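Local coordinates for type III effector XopAI (Xanthomonas citri, PDB 6K93), which is a type III effector of a plant pathogen, with a mono-ADP-ribosyltransferase fold that probably binds arginine-containing peptides, at residues 264-269 against 310-315. Numbering follows the deposited sequence.
Sequences WESNST and IYQSQI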
loop_
_atom_site.group_PDB
_atom_site.type_symbol
_atom_site.label_atom_id
_atom_site.label_comp_id
_atom_site.label_asym_id
_atom_site.label_seq_id
_atom_site.Cartn_x
_atom_site.Cartn_y
_atom_site.Cartn_z
ATOM N N TRP A 264 2.590 -5.472 -16.503
ATOM C CA TRP A 264 1.172 -5.205 -16.590
ATOM C C TRP A 264 0.919 -3.873 -17.281
ATOM O O TRP A 264 1.664 -2.914 -17.094
ATOM C CB TRP A 264 0.497 -5.073 -15.235
ATOM C CG TRP A 264 0.367 -6.192 -14.282
ATOM C CD1 TRP A 264 -0.807 -6.750 -13.901
ATOM C CD2 TRP A 264 1.386 -6.782 -13.452
ATOM N NE1 TRP A 264 -0.597 -7.681 -12.909
ATOM C CE2 TRP A 264 0.740 -7.724 -12.620
ATOM C CE3 TRP A 264 2.769 -6.621 -13.337
ATOM C CZ2 TRP A 264 1.429 -8.500 -11.681
ATOM C CZ3 TRP A 264 3.459 -7.411 -12.421
ATOM C CH2 TRP A 264 2.788 -8.327 -11.602
ATOM N N GLU A 265 -0.189 -3.809 -18.009
ATOM C CA GLU A 265 -0.815 -2.564 -18.430
ATOM C C GLU A 265 -2.194 -2.563 -17.809
ATOM O O GLU A 265 -3.020 -3.398 -18.178
ATOM C CB GLU A 265 -0.926 -2.442 -19.949
ATOM C CG GLU A 265 0.391 -2.308 -20.656
ATOM C CD GLU A 265 0.239 -1.871 -22.149
ATOM O OE1 GLU A 265 1.187 -2.089 -22.867
ATOM O OE2 GLU A 265 -0.825 -1.366 -22.494
ATOM N N SER A 266 -2.427 -1.699 -16.831
ATOM C CA SER A 266 -3.686 -1.670 -16.093
ATOM C C SER A 266 -4.415 -0.353 -16.318
ATOM O O SER A 266 -3.855 0.733 -16.098
ATOM C CB SER A 266 -3.477 -1.845 -14.592
ATOM O OG SER A 266 -2.681 -2.981 -14.267
ATOM N N ASN A 267 -5.676 -0.450 -16.718
ATOM C CA ASN A 267 -6.484 0.749 -16.864
ATOM C C ASN A 267 -7.014 1.153 -15.509
ATOM O O ASN A 267 -7.765 0.407 -14.885
ATOM C CB ASN A 267 -7.617 0.515 -17.855
ATOM C CG ASN A 267 -7.108 0.368 -19.257
ATOM O OD1 ASN A 267 -6.485 1.280 -19.796
ATOM N ND2 ASN A 267 -7.324 -0.796 -19.840
ATOM N N SER A 268 -6.608 2.324 -15.060
ATOM C CA SER A 268 -7.017 2.850 -13.771
ATOM C C SER A 268 -8.223 3.753 -13.928
ATOM O O SER A 268 -8.320 4.518 -14.894
ATOM C CB SER A 268 -5.870 3.644 -13.145
ATOM O OG SER A 268 -6.253 4.264 -11.948
ATOM N N THR A 269 -9.153 3.628 -12.991
ATOM C CA THR A 269 -10.235 4.587 -12.830
ATOM C C THR A 269 -10.140 5.375 -11.539
ATOM O O THR A 269 -10.425 6.588 -11.543
ATOM C CB THR A 269 -11.594 3.881 -12.875
ATOM O OG1 THR A 269 -11.631 2.797 -11.953
ATOM C CG2 THR A 269 -11.827 3.379 -14.240
ATOM N N ILE A 310 0.280 -8.814 -18.650
ATOM C CA ILE A 310 -1.115 -8.833 -18.240
ATOM C C ILE A 310 -1.758 -7.510 -18.612
ATOM O O ILE A 310 -1.266 -6.454 -18.218
ATOM C CB ILE A 310 -1.225 -9.073 -16.726
ATOM C CG1 ILE A 310 -0.560 -10.402 -16.353
ATOM C CG2 ILE A 310 -2.676 -8.994 -16.265
ATOM C CD1 ILE A 310 -0.167 -10.473 -14.909
ATOM N N TYR A 311 -2.855 -7.569 -19.353
ATOM C CA TYR A 311 -3.676 -6.407 -19.661
ATOM C C TYR A 311 -4.952 -6.502 -18.844
ATOM O O TYR A 311 -5.662 -7.503 -18.927
ATOM C CB TYR A 311 -4.010 -6.352 -21.146
ATOM C CG TYR A 311 -2.800 -6.253 -22.046
ATOM C CD1 TYR A 311 -2.038 -7.367 -22.349
ATOM C CD2 TYR A 311 -2.418 -5.034 -22.591
ATOM C CE1 TYR A 311 -0.941 -7.288 -23.167
ATOM C CE2 TYR A 311 -1.328 -4.947 -23.417
ATOM C CZ TYR A 311 -0.591 -6.069 -23.704
ATOM O OH TYR A 311 0.494 -5.981 -24.543
ATOM N N GLN A 312 -5.204 -5.511 -18.006
ATOM C CA GLN A 312 -6.380 -5.573 -17.157
ATOM C C GLN A 312 -6.949 -4.181 -16.983
ATOM O O GLN A 312 -6.264 -3.178 -17.194
ATOM C CB GLN A 312 -6.059 -6.197 -15.797
ATOM C CG GLN A 312 -5.025 -5.440 -15.011
ATOM C CD GLN A 312 -4.684 -6.071 -13.679
ATOM O OE1 GLN A 312 -5.153 -7.172 -13.353
ATOM N NE2 GLN A 312 -3.854 -5.391 -12.910
ATOM N N SER A 313 -8.220 -4.145 -16.605
ATOM C CA SER A 313 -8.968 -2.907 -16.431
ATOM C C SER A 313 -9.647 -2.880 -15.079
ATOM O O SER A 313 -10.405 -3.795 -14.752
ATOM C CB SER A 313 -10.028 -2.749 -17.534
ATOM O OG SER A 313 -9.403 -2.635 -18.798
ATOM N N GLN A 314 -9.395 -1.827 -14.301
ATOM C CA GLN A 314 -10.073 -1.684 -13.020
ATOM C C GLN A 314 -11.575 -1.559 -13.229
ATOM O O GLN A 314 -12.045 -0.849 -14.137
ATOM C CB GLN A 314 -9.548 -0.473 -12.269
ATOM C CG GLN A 314 -10.092 -0.373 -10.879
ATOM C CD GLN A 314 -9.686 0.895 -10.177
ATOM O OE1 GLN A 314 -9.125 1.811 -10.778
ATOM N NE2 GLN A 314 -9.954 0.946 -8.877
ATOM N N ILE A 315 -12.318 -2.259 -12.374
ATOM C CA ILE A 315 -13.770 -2.201 -12.383
ATOM C C ILE A 315 -14.276 -1.841 -11.001
ATOM O O ILE A 315 -13.575 -1.966 -9.986
ATOM C CB ILE A 315 -14.405 -3.518 -12.877
ATOM C CG1 ILE A 315 -13.950 -4.698 -12.044
ATOM C CG2 ILE A 315 -14.061 -3.755 -14.351
ATOM C CD1 ILE A 315 -14.614 -6.024 -12.463
#
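Trp264 meets Ile310 where strands 262-268 and 308-315 run parallel inside the mixed five-stranded sheet of the mono-ADP-ribosyltransferase fold. CD1 of Ile310 sits over one face of the indole, 3.8 Å from the centroid of its five-membered ring, a CH-pi contact; the rings of Phe247 and Tyr235 meet the same indole edge-to-face. Glu265 gives its N-H to Ile310 O and takes the N-H of Gln312 on its own O, so that it bonds to the residues on either side of its partner Tyr311, as in parallel sheets. Its extended side chain runs beside the Tyr311 ring, Glu265 CD 3.7 Å from Tyr311 CE2, and its OE1 forms a salt bridge with Lys309 NZ. On the Trp264 side of the sheet, Ser266 OG accepts a nearly straight bond from Gln312 NE2 (3.0 Å, 165°), with OG close to the amide plane of Gln312. Asn267 bonds through N to Gln312 O and through O to Gln314 N; its ND2 donates to Ser313 OG and its OD1 is held by Thr219. Gln314, with CG anti to its backbone N (chi1 -173°), stretches across to Thr269. There OE1 receives the Thr269 N-H at 2.9 Å, tilted 26° from the carbonyl plane, and a weak bond from Thr269 OG1.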